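Local coordinates for DNA mismatch repair protein MutS (Thermus aquaticus, PDB 1EWQ) that recognises mismatched DNA base pairs as a homodimer, as a step in repair, and carries a weak ATPase activity, at residues 716-720 with 721-725; 735-738 with 739-742. All coordinates share one frame; numbering follows the deposited sequence.

Contact 1 is the tip of a beta hairpin and contact 2 the start of the short helix that follows it in the chain; their centres are 11 Å apart and they meet directly. Leu722 brings CD1 to 3.7 Å from Val741 N, Glu717 OE1 lies 3.2 Å from Glu740 CG, and Phe724 CZ is 4.0 Å from CG2 of Val741. Both border the predicted ATP-binding loop: the side chains of Val741 and Met586 are about 4 Å apart, those of Tyr725 and Ala587 about 6 Å. The bound DNA is remote, its nearest atom about 57 Å from contact 1. Contact 2 also helps to bind a sulfate at the boundary with the second subunit.

Contact 1 of 2, residues 716-720 with 721-725; sequences REEAG and GLVFY
Tyr725 and Glu718 reach toward each other from opposite directions across the hairpin, the Tyr725 OH donating a 2.8 Å hydrogen bond to Glu718 OE2. The carboxylate stands nearly upright to the ring, with 83° between the planes; the oxygen lies in the ring plane beyond the hydroxyl, whereas the hydroxyl approaches from above the carboxylate plane. Glu718 reaches this point because its chain is extended beyond CG (chi2 178°), and its other oxygen, OE1, presses on Val723 CG2 at 3.0 Å. Arg716 adds its CB at the ring edge, tightly, 3.2 Å from Tyr725 CE1, before the rest of the chain, bent at chi2, carries the guanidinium off from the hairpin. A phenylalanine in place of Tyr725 would probably leave Glu718 OE2 without this donor and its carboxylate freer to turn.

Behind these side chains, Arg716 and Val723 form an antiparallel hydrogen-bonded pair: Arg716 N gives to Val723 O at 2.7 Å, and Val723 N returns to Arg716 O at 2.6 Å. The turn closes through Gly721, whose backbone angles would jam any CB against the carbonyl oxygen of Gly720 and so call for glycine. This beta hairpin joins strand 708-716 to strand 723-730, which lies at one edge of the ATPase-domain sheet within this chain. On the face away from Tyr725, Leu722 packs against helix 738-744, while Phe724 rests on Pro584 and Met586 of the predicted ATP-binding loop.

Contact 2 of 2, residues 735-738 with 739-742; sequences KSYG and VEVA. With SO4 (sulfate ion), chain F.
Val741 N and Ala742 N turn back on Tyr737 O and Gly738 O at 2.7 Å and 2.9 Å, the first bond straight (N-H...O 166°) and nearly in line with the carbonyl, so that the helix opens with two i to i+4 bonds and Tyr737 at its N-cap position. The side chains gather round the same oxygens. Val741 lays CG2 3.1 Å from Tyr737 O, a close fit that follows from this methyl standing beside its own backbone N. Glu740 places CB at the edge of the Tyr737 ring, 4.4 Å from CD2, and then bends about the CB-CG bond (chi2 54°), which brings OE1 back over the loop, 3.7 Å from Ser736 O, a proximity and not a bond; its OE2 makes a salt bridge with Arg756.

Helices 738-744 and 749-762, joined by a short turn, form a helix-turn-helix near the C-terminus; it lies far from the bound DNA, and the start of its first helix packs on the second subunit instead. Asp672 of that subunit takes hydrogen bonds from both Ser736 OG and Val739 N, joining the loop to the helix's first turn.

A sulfate, probably from the crystallisation liquor, sits just before the helix. Tyr737 N donates to its O2 at 2.8 Å and weakly to its O1, while Ser736 CB packs 3.2 Å from O1. His696 and, from the second subunit, Thr668 and Ser669 complete the grip on the anion, whose negative charge the nearby helix start would probably help to offset.

Contact 1 of 2, residues 716-720 with 721-725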
loop_
_atom_site.group_PDB
_atom_site.type_symbol
_atom_site.label_atom_id
_atom_site.label_comp_id
_atom_site.label_asym_id
_atom_site.label_seq_id
_atom_site.Cartn_x
_atom_site.Cartn_y
_atom_site.Cartn_z
ATOM N N ARG C 716 -27.980 16.477 27.082
ATOM C CA ARG C 716 -29.269 16.373 27.750
ATOM C C ARG C 716 -29.514 14.949 28.219
ATOM O O ARG C 716 -29.453 14.009 27.428
ATOM C CB ARG C 716 -30.378 16.787 26.791
ATOM C CG ARG C 716 -31.175 17.993 27.239
ATOM C CD ARG C 716 -32.128 17.650 28.369
ATOM N NE ARG C 716 -33.046 18.759 28.633
ATOM C CZ ARG C 716 -33.987 18.751 29.575
ATOM N NH1 ARG C 716 -34.142 17.686 30.354
ATOM N NH2 ARG C 716 -34.780 19.805 29.735
ATOM N N GLU C 717 -29.781 14.796 29.510
ATOM C CA GLU C 717 -30.044 13.485 30.087
ATOM C C GLU C 717 -31.533 13.222 29.869
ATOM O O GLU C 717 -32.377 13.828 30.529
ATOM C CB GLU C 717 -29.694 13.512 31.582
ATOM C CG GLU C 717 -28.344 14.188 31.852
ATOM C CD GLU C 717 -28.034 14.378 33.330
ATOM O OE1 GLU C 717 -27.845 13.362 34.033
ATOM O OE2 GLU C 717 -27.978 15.544 33.785
ATOM N N GLU C 718 -31.857 12.339 28.927
ATOM C CA GLU C 718 -33.257 12.043 28.627
ATOM C C GLU C 718 -33.652 10.575 28.806
ATOM O O GLU C 718 -33.150 9.879 29.695
ATOM C CB GLU C 718 -33.588 12.477 27.193
ATOM C CG GLU C 718 -33.115 13.875 26.837
ATOM C CD GLU C 718 -33.413 14.240 25.391
ATOM O OE1 GLU C 718 -33.210 13.384 24.502
ATOM O OE2 GLU C 718 -33.838 15.388 25.140
ATOM N N ALA C 719 -34.561 10.122 27.946
ATOM C CA ALA C 719 -35.066 8.753 27.970
ATOM C C ALA C 719 -34.022 7.723 27.548
ATOM O O ALA C 719 -34.145 6.539 27.867
ATOM C CB ALA C 719 -36.287 8.642 27.075
ATOM N N GLY C 720 -33.000 8.169 26.825
ATOM C CA GLY C 720 -31.961 7.255 26.381
ATOM C C GLY C 720 -30.824 7.148 27.380
ATOM O O GLY C 720 -30.264 6.065 27.590
ATOM N N GLY C 721 -30.488 8.277 27.998
ATOM C CA GLY C 721 -29.413 8.316 28.973
ATOM C C GLY C 721 -28.686 9.646 28.903
ATOM O O GLY C 721 -28.538 10.345 29.914
ATOM N N LEU C 722 -28.239 9.990 27.697
ATOM C CA LEU C 722 -27.526 11.237 27.435
ATOM C C LEU C 722 -27.600 11.567 25.942
ATOM O O LEU C 722 -27.174 10.780 25.099
ATOM C CB LEU C 722 -26.059 11.115 27.851
ATOM C CG LEU C 722 -25.569 12.022 28.984
ATOM C CD1 LEU C 722 -24.054 11.961 29.051
ATOM C CD2 LEU C 722 -26.022 13.450 28.742
ATOM N N VAL C 723 -28.137 12.733 25.617
ATOM C CA VAL C 723 -28.254 13.135 24.223
ATOM C C VAL C 723 -27.478 14.431 23.974
ATOM O O VAL C 723 -27.788 15.468 24.561
ATOM C CB VAL C 723 -29.741 13.335 23.837
ATOM C CG1 VAL C 723 -29.857 13.740 22.377
ATOM C CG2 VAL C 723 -30.522 12.044 24.094
ATOM N N PHE C 724 -26.470 14.366 23.107
ATOM C CA PHE C 724 -25.659 15.541 22.794
ATOM C C PHE C 724 -26.287 16.454 21.741
ATOM O O PHE C 724 -26.628 16.015 20.644
ATOM C CB PHE C 724 -24.260 15.120 22.329
ATOM C CG PHE C 724 -23.500 14.325 23.349
ATOM C CD1 PHE C 724 -23.583 12.939 23.368
ATOM C CD2 PHE C 724 -22.753 14.966 24.330
ATOM C CE1 PHE C 724 -22.932 12.200 24.361
ATOM C CE2 PHE C 724 -22.101 14.242 25.322
ATOM C CZ PHE C 724 -22.190 12.858 25.341
ATOM N N TYR C 725 -26.434 17.727 22.093
ATOM C CA TYR C 725 -27.002 18.719 21.189
ATOM C C TYR C 725 -25.893 19.570 20.563
ATOM O O TYR C 725 -25.081 20.181 21.267
ATOM C CB TYR C 725 -27.992 19.621 21.934
ATOM C CG TYR C 725 -29.297 18.936 22.269
ATOM C CD1 TYR C 725 -29.411 18.102 23.387
ATOM C CD2 TYR C 725 -30.401 19.063 21.423
ATOM C CE1 TYR C 725 -30.596 17.404 23.644
ATOM C CE2 TYR C 725 -31.586 18.373 21.671
ATOM C CZ TYR C 725 -31.678 17.541 22.777
ATOM O OH TYR C 725 -32.838 16.828 22.988
#

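Contact 2 of 2, residues 735-738 with 739-742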
loop_
_atom_site.group_PDB
_atom_site.type_symbol
_atom_site.label_atom_id
_atom_site.label_comp_id
_atom_site.label_asym_id
_atom_site.label_seq_id
_atom_site.Cartn_x
_atom_site.Cartn_y
_atom_site.Cartn_z
ATOM N N LYS C 735 -23.371 23.401 33.774
ATOM C CA LYS C 735 -23.149 22.117 34.408
ATOM C C LYS C 735 -22.082 21.348 33.629
ATOM O O LYS C 735 -21.875 21.594 32.441
ATOM C CB LYS C 735 -24.451 21.318 34.409
ATOM C CG LYS C 735 -25.637 22.083 34.980
ATOM C CD LYS C 735 -26.943 21.313 34.841
ATOM C CE LYS C 735 -28.074 22.046 35.558
ATOM N NZ LYS C 735 -29.320 21.218 35.638
ATOM N N SER C 736 -21.405 20.430 34.314
ATOM C CA SER C 736 -20.386 19.587 33.698
ATOM C C SER C 736 -21.086 18.269 33.391
ATOM O O SER C 736 -22.044 17.919 34.077
ATOM C CB SER C 736 -19.254 19.335 34.677
ATOM O OG SER C 736 -19.783 18.796 35.875
ATOM N N TYR C 737 -20.631 17.547 32.370
ATOM C CA TYR C 737 -21.249 16.267 32.028
ATOM C C TYR C 737 -20.278 15.090 32.085
ATOM O O TYR C 737 -20.624 13.969 31.712
ATOM C CB TYR C 737 -21.909 16.335 30.638
ATOM C CG TYR C 737 -23.161 17.185 30.611
ATOM C CD1 TYR C 737 -23.089 18.563 30.411
ATOM C CD2 TYR C 737 -24.411 16.624 30.887
ATOM C CE1 TYR C 737 -24.229 19.365 30.496
ATOM C CE2 TYR C 737 -25.556 17.417 30.976
ATOM C CZ TYR C 737 -25.455 18.787 30.785
ATOM O OH TYR C 737 -26.570 19.580 30.914
ATOM N N GLY C 738 -19.070 15.350 32.577
ATOM C CA GLY C 738 -18.059 14.306 32.675
ATOM C C GLY C 738 -18.537 13.037 33.352
ATOM O O GLY C 738 -18.426 11.938 32.799
ATOM N N VAL C 739 -19.081 13.184 34.555
ATOM C CA VAL C 739 -19.574 12.036 35.310
ATOM C C VAL C 739 -20.724 11.348 34.564
ATOM O O VAL C 739 -20.796 10.125 34.529
ATOM C CB VAL C 739 -20.024 12.465 36.734
ATOM C CG1 VAL C 739 -20.565 11.271 37.495
ATOM C CG2 VAL C 739 -18.844 13.055 37.490
ATOM N N GLU C 740 -21.608 12.139 33.959
ATOM C CA GLU C 740 -22.734 11.597 33.201
ATOM C C GLU C 740 -22.211 10.782 32.021
ATOM O O GLU C 740 -22.676 9.671 31.763
ATOM C CB GLU C 740 -23.626 12.730 32.680
ATOM C CG GLU C 740 -24.694 13.199 33.663
ATOM C CD GLU C 740 -24.123 13.593 35.015
ATOM O OE1 GLU C 740 -23.417 14.625 35.082
ATOM O OE2 GLU C 740 -24.377 12.864 36.009
ATOM N N VAL C 741 -21.240 11.347 31.304
ATOM C CA VAL C 741 -20.653 10.661 30.162
ATOM C C VAL C 741 -20.019 9.362 30.648
ATOM O O VAL C 741 -20.123 8.327 29.981
ATOM C CB VAL C 741 -19.595 11.552 29.462
ATOM C CG1 VAL C 741 -18.902 10.771 28.357
ATOM C CG2 VAL C 741 -20.269 12.800 28.895
ATOM N N ALA C 742 -19.383 9.416 31.818
ATOM C CA ALA C 742 -18.762 8.235 32.409
ATOM C C ALA C 742 -19.853 7.193 32.650
ATOM O O ALA C 742 -19.698 6.020 32.298
ATOM C CB ALA C 742 -18.078 8.592 33.740
HETATM S S SO4 F . -17.598 18.643 30.707
HETATM O O1 SO4 F . -17.465 18.497 32.168
HETATM O O2 SO4 F . -19.016 18.571 30.315
HETATM O O3 SO4 F . -17.035 19.943 30.314
HETATM O O4 SO4 F . -16.853 17.557 30.048
#